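Local coordinates for uncharacterized protein (Yersinia pestis, PDB 4RGI) that is of unknown function and folds as a small KTSC-domain alpha-beta sandwich, at residues 37-42 and 66-71. Sequence-based numbering, arbitrary orientation.
Sequences QYLGVP and KFLCRK
A single amide oxygen, OE1 of Gln-37, takes two N-H groups from the flank of the Arg-70 guanidinium, lying 2.9 Å from NE and 3.1 Å from NH2. It sits in the guanidinium plane, while the amide is turned 45° against that plane; NE approaches nearly along the C=O axis and NH2 from above the amide plane. In Arg-70, chi1 of 59° sets CG between the backbone N and C, and the extended chain beyond carries NE to the amide oxygen. The other end of the amide is held too, NE2 of Gln-37 hydrogen-bonding to OE1 of Glu-27 on the adjacent strand 25-30, so the flip of the amide is fixed and the glutamine links arginine to acid. Leu-39 lays CD2 over one guanidinium face.

Beneath this cross-strand pair, Gln-37 and Arg-70 exchange backbone hydrogen bonds, N of Gln-37 to O of Arg-70 (2.8 Å) and N of Arg-70 to O of Gln-37 (2.9 Å). Leu-39 N continues the pattern to Leu-68 O at 2.8 Å. On the opposite face of the sheet, at the non-hydrogen-bonded pair, Cys-69 CB stands over the Tyr-38 ring, 3.6 Å from its centroid, with SG placed obliquely.

After Leu-39 the chain turns at Gly-40, whose positive phi of 75° favours glycine, and passes along the Phe-67 ring. Val-41 CG2 covers one face of the Phe-67 ring, 3.9 Å from the centroid, while Pro-42 CD comes within 3.8 Å of Phe-67 CE1 just before helix 43-51. The arrangement is an antiparallel pairing of strand 34-39 with the edge strand 69-72, which returns after two helices to complete the sheet of this alpha-beta sandwich.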
loop_
_atom_site.group_PDB
_atom_site.type_symbol
_atom_site.label_atom_id
_atom_site.label_comp_id
_atom_site.label_asym_id
_atom_site.label_seq_id
_atom_site.Cartn_x
_atom_site.Cartn_y
_atom_site.Cartn_z
ATOM N N GLN A 37 1.255 7.457 1.468
ATOM C CA GLN A 37 0.480 6.907 2.560
ATOM C C GLN A 37 -0.998 7.002 2.242
ATOM O O GLN A 37 -1.449 8.031 1.746
ATOM C CB GLN A 37 0.781 7.645 3.867
ATOM C CG GLN A 37 2.208 7.461 4.316
ATOM C CD GLN A 37 2.521 8.270 5.546
ATOM O OE1 GLN A 37 1.873 9.278 5.806
ATOM N NE2 GLN A 37 3.508 7.831 6.316
ATOM N N TYR A 38 -1.736 5.937 2.552
ATOM C CA TYR A 38 -3.178 5.868 2.351
ATOM C C TYR A 38 -3.822 5.777 3.717
ATOM O O TYR A 38 -3.433 4.948 4.534
ATOM C CB TYR A 38 -3.569 4.665 1.488
ATOM C CG TYR A 38 -3.160 4.857 0.048
ATOM C CD1 TYR A 38 -4.069 5.345 -0.881
ATOM C CD2 TYR A 38 -1.856 4.616 -0.367
ATOM C CE1 TYR A 38 -3.699 5.557 -2.209
ATOM C CE2 TYR A 38 -1.473 4.827 -1.693
ATOM C CZ TYR A 38 -2.401 5.298 -2.602
ATOM O OH TYR A 38 -2.036 5.506 -3.917
ATOM N N LEU A 39 -4.798 6.635 3.972
ATOM C CA LEU A 39 -5.308 6.793 5.324
ATOM C C LEU A 39 -6.633 6.102 5.474
ATOM O O LEU A 39 -7.437 6.103 4.559
ATOM C CB LEU A 39 -5.452 8.272 5.676
ATOM C CG LEU A 39 -4.196 9.102 5.491
ATOM C CD1 LEU A 39 -4.477 10.512 5.941
ATOM C CD2 LEU A 39 -3.106 8.508 6.316
ATOM N N GLY A 40 -6.852 5.494 6.628
ATOM C CA GLY A 40 -8.137 4.902 6.925
ATOM C C GLY A 40 -8.355 3.599 6.195
ATOM O O GLY A 40 -9.453 3.314 5.761
ATOM N N VAL A 41 -7.294 2.811 6.081
ATOM C CA VAL A 41 -7.328 1.520 5.409
ATOM C C VAL A 41 -7.492 0.408 6.431
ATOM O O VAL A 41 -6.687 0.303 7.356
ATOM C CB VAL A 41 -6.026 1.306 4.588
ATOM C CG1 VAL A 41 -6.014 -0.043 3.914
ATOM C CG2 VAL A 41 -5.888 2.410 3.561
ATOM N N PRO A 42 -8.533 -0.427 6.272
ATOM C CA PRO A 42 -8.782 -1.511 7.218
ATOM C C PRO A 42 -7.750 -2.621 7.110
ATOM O O PRO A 42 -7.189 -2.855 6.048
ATOM C CB PRO A 42 -10.169 -2.019 6.815
ATOM C CG PRO A 42 -10.303 -1.667 5.401
ATOM C CD PRO A 42 -9.562 -0.372 5.224
ATOM N N LYS A 66 -9.572 5.218 -3.624
ATOM C CA LYS A 66 -10.614 4.797 -2.697
ATOM C C LYS A 66 -10.290 5.181 -1.255
ATOM O O LYS A 66 -11.132 5.072 -0.367
ATOM C CB LYS A 66 -10.845 3.291 -2.811
ATOM C CG LYS A 66 -11.346 2.919 -4.205
ATOM C CD LYS A 66 -12.315 1.777 -4.195
ATOM C CE LYS A 66 -13.058 1.719 -5.524
ATOM N NZ LYS A 66 -12.112 1.568 -6.651
ATOM N N PHE A 67 -9.055 5.611 -1.025
ATOM C CA PHE A 67 -8.643 6.123 0.276
ATOM C C PHE A 67 -7.840 7.395 0.075
ATOM O O PHE A 67 -7.111 7.524 -0.914
ATOM C CB PHE A 67 -7.801 5.094 1.048
ATOM C CG PHE A 67 -8.492 3.794 1.254
ATOM C CD1 PHE A 67 -9.280 3.588 2.380
ATOM C CD2 PHE A 67 -8.369 2.770 0.321
ATOM C CE1 PHE A 67 -9.931 2.384 2.562
ATOM C CE2 PHE A 67 -9.015 1.578 0.497
ATOM C CZ PHE A 67 -9.800 1.380 1.618
ATOM N N LEU A 68 -7.975 8.336 1.001
ATOM C CA LEU A 68 -7.186 9.564 0.946
ATOM C C LEU A 68 -5.706 9.230 0.985
ATOM O O LEU A 68 -5.271 8.414 1.803
ATOM C CB LEU A 68 -7.549 10.481 2.110
ATOM C CG LEU A 68 -7.198 11.966 2.085
ATOM C CD1 LEU A 68 -8.076 12.654 3.100
ATOM C CD2 LEU A 68 -5.742 12.215 2.425
ATOM N N CYS A 69 -4.932 9.876 0.122
ATOM C CA CYS A 69 -3.502 9.619 0.133
ATOM C C CYS A 69 -2.660 10.871 0.111
ATOM O O CYS A 69 -3.109 11.952 -0.292
ATOM C CB CYS A 69 -3.111 8.709 -1.026
ATOM S SG CYS A 69 -2.997 9.486 -2.619
ATOM N N ARG A 70 -1.442 10.727 0.602
ATOM C CA ARG A 70 -0.481 11.806 0.569
ATOM C C ARG A 70 0.895 11.251 0.229
ATOM O O ARG A 70 1.253 10.135 0.625
ATOM C CB ARG A 70 -0.453 12.549 1.901
ATOM C CG ARG A 70 -0.103 11.689 3.073
ATOM C CD ARG A 70 -0.289 12.422 4.381
ATOM N NE ARG A 70 0.068 11.561 5.504
ATOM C CZ ARG A 70 -0.415 11.704 6.732
ATOM N NH1 ARG A 70 -1.277 12.678 6.988
ATOM N NH2 ARG A 70 -0.042 10.873 7.698
ATOM N N LYS A 71 1.657 12.033 -0.529
ATOM C CA LYS A 71 2.999 11.643 -0.897
ATOM C C LYS A 71 3.952 12.056 0.221
ATOM O O LYS A 71 3.841 13.156 0.767
ATOM C CB LYS A 71 3.413 12.280 -2.220
ATOM C CG LYS A 71 4.673 11.671 -2.786
ATOM C CD LYS A 71 5.109 12.307 -4.092
ATOM C CE LYS A 71 6.336 11.582 -4.630
ATOM N NZ LYS A 71 7.162 12.435 -5.507
#